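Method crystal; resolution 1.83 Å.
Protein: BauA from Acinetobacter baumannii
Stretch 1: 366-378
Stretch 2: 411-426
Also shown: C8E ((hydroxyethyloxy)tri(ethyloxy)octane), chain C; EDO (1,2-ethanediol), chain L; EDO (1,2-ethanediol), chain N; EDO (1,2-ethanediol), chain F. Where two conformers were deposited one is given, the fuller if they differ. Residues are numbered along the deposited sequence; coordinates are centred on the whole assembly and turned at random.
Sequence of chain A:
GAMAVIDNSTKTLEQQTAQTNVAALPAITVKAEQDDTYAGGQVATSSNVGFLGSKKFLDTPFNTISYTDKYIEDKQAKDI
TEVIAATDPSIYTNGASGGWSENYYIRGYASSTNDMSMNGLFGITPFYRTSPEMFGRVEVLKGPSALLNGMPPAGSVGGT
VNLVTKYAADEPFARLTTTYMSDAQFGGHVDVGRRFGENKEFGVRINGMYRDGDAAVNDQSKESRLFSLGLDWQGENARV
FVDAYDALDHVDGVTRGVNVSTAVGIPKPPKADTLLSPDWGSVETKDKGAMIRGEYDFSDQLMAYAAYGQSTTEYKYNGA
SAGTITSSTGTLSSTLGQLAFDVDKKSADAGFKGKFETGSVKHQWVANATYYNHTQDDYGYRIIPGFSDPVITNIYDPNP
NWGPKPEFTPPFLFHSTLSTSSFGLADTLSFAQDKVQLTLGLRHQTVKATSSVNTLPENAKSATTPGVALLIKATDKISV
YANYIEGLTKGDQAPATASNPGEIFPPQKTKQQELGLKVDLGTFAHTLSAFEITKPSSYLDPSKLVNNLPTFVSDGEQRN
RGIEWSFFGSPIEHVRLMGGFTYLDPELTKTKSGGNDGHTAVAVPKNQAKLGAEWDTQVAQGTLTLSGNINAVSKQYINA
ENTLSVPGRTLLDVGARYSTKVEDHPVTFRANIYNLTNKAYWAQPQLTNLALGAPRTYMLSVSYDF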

# COMPACT_ATOMS: atom_id res chain seq x y z
N VAL A 366 51.28 -18.80 -11.84
CA VAL A 366 51.40 -17.89 -10.75
C VAL A 366 51.92 -18.64 -9.52
O VAL A 366 51.58 -19.80 -9.31
CB VAL A 366 50.04 -17.22 -10.46
CG1 VAL A 366 48.93 -18.24 -10.28
CG2 VAL A 366 50.11 -16.29 -9.26
N ALA A 367 52.72 -17.94 -8.72
CA ALA A 367 53.20 -18.47 -7.45
C ALA A 367 53.11 -17.34 -6.43
O ALA A 367 53.56 -16.24 -6.69
CB ALA A 367 54.61 -18.98 -7.57
N ASN A 368 52.61 -17.66 -5.23
CA ASN A 368 52.46 -16.62 -4.24
C ASN A 368 52.68 -17.15 -2.83
O ASN A 368 52.78 -18.36 -2.59
CB ASN A 368 51.11 -15.90 -4.40
CG ASN A 368 49.94 -16.66 -3.81
OD1 ASN A 368 49.97 -17.89 -3.73
ND2 ASN A 368 48.87 -15.95 -3.48
N ALA A 369 52.85 -16.18 -1.93
CA ALA A 369 52.91 -16.37 -0.51
C ALA A 369 51.94 -15.38 0.14
O ALA A 369 51.90 -14.22 -0.26
CB ALA A 369 54.32 -16.14 -0.02
N THR A 370 51.17 -15.86 1.13
CA THR A 370 50.20 -15.01 1.83
C THR A 370 50.45 -15.10 3.33
O THR A 370 50.93 -16.12 3.84
CB THR A 370 48.75 -15.38 1.50
OG1 THR A 370 48.37 -16.59 2.18
CG2 THR A 370 48.52 -15.55 0.02
N TYR A 371 50.03 -14.04 4.03
CA TYR A 371 50.12 -13.93 5.49
C TYR A 371 48.89 -13.17 5.99
O TYR A 371 48.48 -12.17 5.40
CB TYR A 371 51.41 -13.23 5.91
CG TYR A 371 52.67 -13.82 5.31
CD1 TYR A 371 53.36 -14.84 5.96
CD2 TYR A 371 53.13 -13.43 4.05
CE1 TYR A 371 54.49 -15.42 5.40
CE2 TYR A 371 54.26 -14.00 3.48
CZ TYR A 371 54.93 -15.00 4.16
OH TYR A 371 56.05 -15.58 3.62
N TYR A 372 48.37 -13.60 7.13
CA TYR A 372 47.34 -12.86 7.87
C TYR A 372 47.58 -13.03 9.37
O TYR A 372 47.91 -14.11 9.83
CB TYR A 372 45.93 -13.33 7.50
CG TYR A 372 44.85 -12.86 8.43
CD1 TYR A 372 44.55 -13.55 9.59
CD2 TYR A 372 44.15 -11.69 8.18
CE1 TYR A 372 43.54 -13.13 10.45
CE2 TYR A 372 43.16 -11.24 9.04
CZ TYR A 372 42.82 -11.99 10.15
OH TYR A 372 41.84 -11.56 10.99
N ASN A 373 47.50 -11.93 10.11
CA ASN A 373 47.61 -11.97 11.56
C ASN A 373 46.58 -11.02 12.15
O ASN A 373 46.40 -9.92 11.65
CB ASN A 373 49.02 -11.61 12.06
CG ASN A 373 49.13 -11.66 13.57
OD1 ASN A 373 49.20 -12.74 14.16
ND2 ASN A 373 49.05 -10.51 14.21
N HIS A 374 45.94 -11.43 13.25
CA HIS A 374 45.17 -10.49 14.04
C HIS A 374 45.44 -10.71 15.53
O HIS A 374 45.78 -11.81 15.96
CB HIS A 374 43.67 -10.51 13.67
CG HIS A 374 42.84 -11.57 14.29
ND1 HIS A 374 41.95 -12.32 13.53
CD2 HIS A 374 42.59 -11.90 15.58
CE1 HIS A 374 41.24 -13.10 14.34
NE2 HIS A 374 41.61 -12.85 15.61
N THR A 375 45.29 -9.62 16.28
CA THR A 375 45.22 -9.64 17.71
C THR A 375 43.89 -9.02 18.13
O THR A 375 43.43 -8.08 17.48
CB THR A 375 46.40 -8.88 18.34
OG1 THR A 375 46.29 -7.51 17.95
CG2 THR A 375 47.73 -9.43 17.89
N GLN A 376 43.27 -9.58 19.16
CA GLN A 376 41.92 -9.23 19.56
C GLN A 376 41.83 -9.17 21.08
O GLN A 376 42.44 -9.96 21.79
CB GLN A 376 40.94 -10.24 18.97
CG GLN A 376 39.48 -9.95 19.25
CD GLN A 376 38.57 -10.75 18.35
OE1 GLN A 376 38.86 -10.92 17.16
NE2 GLN A 376 37.52 -11.31 18.92
N ASP A 377 41.00 -8.25 21.58
CA ASP A 377 40.54 -8.23 22.95
C ASP A 377 39.01 -8.33 22.96
O ASP A 377 38.35 -7.58 22.24
CB ASP A 377 40.97 -6.94 23.63
CG ASP A 377 42.48 -6.85 23.85
OD1 ASP A 377 43.06 -7.87 24.24
OD2 ASP A 377 43.04 -5.78 23.60
N ASP A 378 38.48 -9.22 23.80
CA ASP A 378 37.08 -9.38 24.03
C ASP A 378 36.71 -8.87 25.43
O ASP A 378 37.41 -9.14 26.40
CB ASP A 378 36.67 -10.85 23.93
CG ASP A 378 36.43 -11.32 22.51
OD1 ASP A 378 37.38 -11.30 21.71
OD2 ASP A 378 35.33 -11.79 22.26
C1 C8E C . 55.30 -22.28 -3.87
C2 C8E C . 56.24 -21.16 -4.23
C3 C8E C . 55.99 -19.89 -3.42
C4 C8E C . 56.42 -18.63 -4.19
C5 C8E C . 56.57 -17.42 -3.27
C6 C8E C . 56.69 -16.11 -4.02
C7 C8E C . 56.97 -14.98 -3.03
C8 C8E C . 57.97 -13.97 -3.58
O9 C8E C . 57.64 -12.62 -3.23
C10 C8E C . 57.83 -11.74 -4.35
C11 C8E C . 58.05 -10.32 -3.88
O12 C8E C . 57.64 -9.48 -4.94
C1 EDO L . 43.24 -4.33 20.61
O1 EDO L . 43.85 -3.48 19.64
C2 EDO L . 43.41 -5.76 20.13
O2 EDO L . 44.76 -6.00 19.72
C1 EDO N . 50.83 -19.90 11.48
O1 EDO N . 51.78 -19.50 12.46
C2 EDO N . 50.95 -18.91 10.33
O2 EDO N . 52.32 -18.79 9.95
C1 EDO F . 34.54 -12.36 16.20
O1 EDO F . 35.75 -12.72 16.85
C2 EDO F . 33.38 -12.69 17.12
O2 EDO F . 33.80 -12.43 18.44
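Stretch 2 (411-426) PFLFHSTLSTSSFGLA

Both stretches are extended β-strands, 366-378 and 412-426, running antiparallel at 174° with their axes 4.6 Å apart at closest approach. Hydrogen-bonded and non-hydrogen-bonded pairs alternate from Val366–Ala426 to Asp378–Phe414. At Tyr372–Thr420, Tyr372 N donates to Thr420 O (2.9 Å) and Thr420 N to Tyr372 O (2.8 Å). The ladder loosens at its end: Phe414 N to Asp378 O is weak at 3.4 Å, whereas Leu413 N reaches the same Asp378 O at 2.7 Å, where Leu413, with psi of -58°, departs from extended geometry.

One face carries Ala367, Ala369 and Tyr371. The small alanines leave room for larger partners: Ala367 CB meets Leu425 CD1 at 3.8 Å, and Ala369 CB meets Phe423 CD2 at 3.8 Å. Farther along this face, His415 ND1 donates to Asp377 OD1 at 2.7 Å, joining polar neighbours.

The other face carries Asn368, Thr370, His374 and Asp378. Gly424 opposes Asn368, whose OD1 would crowd a β-carbon there. Thr370 OG1 and Ser422 OG, short hydroxyl side chains, hydrogen-bond at 2.7 Å. Leu418 CB packs over the His374 ring, 3.7 Å from its centroid, while water 2 links His374 NE2 (2.8 Å) to Ser416 OG (2.9 Å). Likewise, Asp378 CB lies over the Phe414 ring, 4.0 Å from its centroid.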

# COMPACT_ATOMS: atom_id res chain seq x y z
N PRO A 411 33.33 -5.88 31.23
CA PRO A 411 34.72 -6.09 31.64
C PRO A 411 35.53 -6.91 30.62
O PRO A 411 34.97 -7.76 29.92
CB PRO A 411 34.58 -6.86 32.96
CG PRO A 411 33.30 -7.64 32.77
CD PRO A 411 32.39 -6.70 32.00
N PHE A 412 36.86 -6.73 30.65
CA PHE A 412 37.79 -7.48 29.81
C PHE A 412 37.69 -8.98 30.11
O PHE A 412 37.58 -9.40 31.27
CB PHE A 412 39.21 -6.95 30.01
CG PHE A 412 40.27 -7.80 29.36
CD1 PHE A 412 40.43 -7.78 27.98
CD2 PHE A 412 41.00 -8.71 30.10
CE1 PHE A 412 41.41 -8.57 27.37
CE2 PHE A 412 41.96 -9.51 29.50
CZ PHE A 412 42.15 -9.45 28.13
N LEU A 413 37.63 -9.79 29.05
CA LEU A 413 37.49 -11.23 29.19
C LEU A 413 38.81 -11.92 28.81
O LEU A 413 39.31 -12.72 29.57
CB LEU A 413 36.34 -11.74 28.32
CG LEU A 413 34.94 -11.27 28.73
CD1 LEU A 413 33.89 -11.82 27.76
CD2 LEU A 413 34.61 -11.68 30.15
N PHE A 414 39.30 -11.70 27.59
CA PHE A 414 40.50 -12.44 27.13
C PHE A 414 41.08 -11.77 25.88
O PHE A 414 40.40 -11.04 25.16
CB PHE A 414 40.19 -13.91 26.88
CG PHE A 414 39.13 -14.17 25.84
CD1 PHE A 414 39.46 -14.28 24.50
CD2 PHE A 414 37.80 -14.36 26.20
CE1 PHE A 414 38.49 -14.50 23.54
CE2 PHE A 414 36.82 -14.54 25.24
CZ PHE A 414 37.17 -14.61 23.91
N HIS A 415 42.38 -12.02 25.69
CA HIS A 415 43.13 -11.66 24.53
C HIS A 415 43.22 -12.90 23.63
O HIS A 415 43.31 -14.00 24.14
CB HIS A 415 44.52 -11.15 24.95
CG HIS A 415 45.33 -10.62 23.83
ND1 HIS A 415 45.09 -9.36 23.28
CD2 HIS A 415 46.33 -11.17 23.10
CE1 HIS A 415 45.92 -9.16 22.28
NE2 HIS A 415 46.67 -10.26 22.12
N SER A 416 43.17 -12.72 22.32
CA SER A 416 43.27 -13.85 21.39
C SER A 416 44.02 -13.40 20.14
O SER A 416 44.17 -12.20 19.89
CB SER A 416 41.92 -14.43 21.07
OG SER A 416 41.08 -13.46 20.46
N THR A 417 44.59 -14.38 19.41
CA THR A 417 45.30 -14.12 18.19
C THR A 417 44.95 -15.22 17.19
O THR A 417 44.59 -16.34 17.55
CB THR A 417 46.83 -14.04 18.38
OG1 THR A 417 47.32 -15.37 18.52
CG2 THR A 417 47.25 -13.19 19.56
N LEU A 418 45.11 -14.87 15.91
CA LEU A 418 45.00 -15.78 14.81
C LEU A 418 46.08 -15.42 13.80
O LEU A 418 46.31 -14.24 13.48
CB LEU A 418 43.62 -15.65 14.17
CG LEU A 418 43.34 -16.61 13.01
CD1 LEU A 418 43.44 -18.05 13.46
CD2 LEU A 418 41.95 -16.34 12.42
N SER A 419 46.78 -16.45 13.32
CA SER A 419 47.85 -16.30 12.35
C SER A 419 47.68 -17.36 11.27
O SER A 419 47.46 -18.54 11.59
CB SER A 419 49.21 -16.42 13.00
OG SER A 419 49.43 -15.34 13.88
N THR A 420 47.79 -16.95 10.00
CA THR A 420 47.73 -17.88 8.88
C THR A 420 48.78 -17.49 7.85
O THR A 420 49.20 -16.33 7.74
CB THR A 420 46.36 -17.90 8.19
OG1 THR A 420 46.14 -16.65 7.53
CG2 THR A 420 45.21 -18.16 9.13
N SER A 421 49.31 -18.51 7.17
CA SER A 421 50.24 -18.25 6.07
C SER A 421 50.06 -19.35 5.02
O SER A 421 49.54 -20.43 5.33
CB SER A 421 51.64 -18.20 6.57
OG SER A 421 52.04 -19.50 6.96
N SER A 422 50.36 -19.02 3.76
CA SER A 422 50.26 -20.02 2.71
C SER A 422 51.31 -19.76 1.62
O SER A 422 51.83 -18.65 1.47
CB SER A 422 48.87 -20.10 2.13
OG SER A 422 48.64 -19.06 1.20
N PHE A 423 51.52 -20.81 0.82
CA PHE A 423 52.34 -20.74 -0.37
C PHE A 423 51.58 -21.53 -1.42
O PHE A 423 51.11 -22.64 -1.16
CB PHE A 423 53.77 -21.23 -0.09
CG PHE A 423 54.40 -20.60 1.15
CD1 PHE A 423 53.94 -20.90 2.42
CD2 PHE A 423 55.37 -19.61 1.03
CE1 PHE A 423 54.43 -20.25 3.55
CE2 PHE A 423 55.89 -18.98 2.16
CZ PHE A 423 55.37 -19.25 3.41
N GLY A 424 51.43 -20.93 -2.60
CA GLY A 424 50.67 -21.55 -3.63
C GLY A 424 51.30 -21.43 -5.01
O GLY A 424 52.13 -20.55 -5.26
N LEU A 425 50.94 -22.38 -5.87
CA LEU A 425 51.44 -22.44 -7.24
C LEU A 425 50.32 -22.98 -8.13
O LEU A 425 49.68 -23.97 -7.78
CB LEU A 425 52.67 -23.36 -7.28
CG LEU A 425 53.30 -23.60 -8.66
CD1 LEU A 425 53.89 -22.32 -9.23
CD2 LEU A 425 54.37 -24.67 -8.56
N ALA A 426 50.15 -22.37 -9.31
CA ALA A 426 49.24 -22.90 -10.31
C ALA A 426 49.76 -22.60 -11.72
O ALA A 426 50.44 -21.62 -11.94
CB ALA A 426 47.84 -22.35 -10.15
O HOH W 1 47.34 -16.70 4.75
O HOH W 2 40.65 -14.38 17.79
O HOH W 3 39.94 -11.81 22.25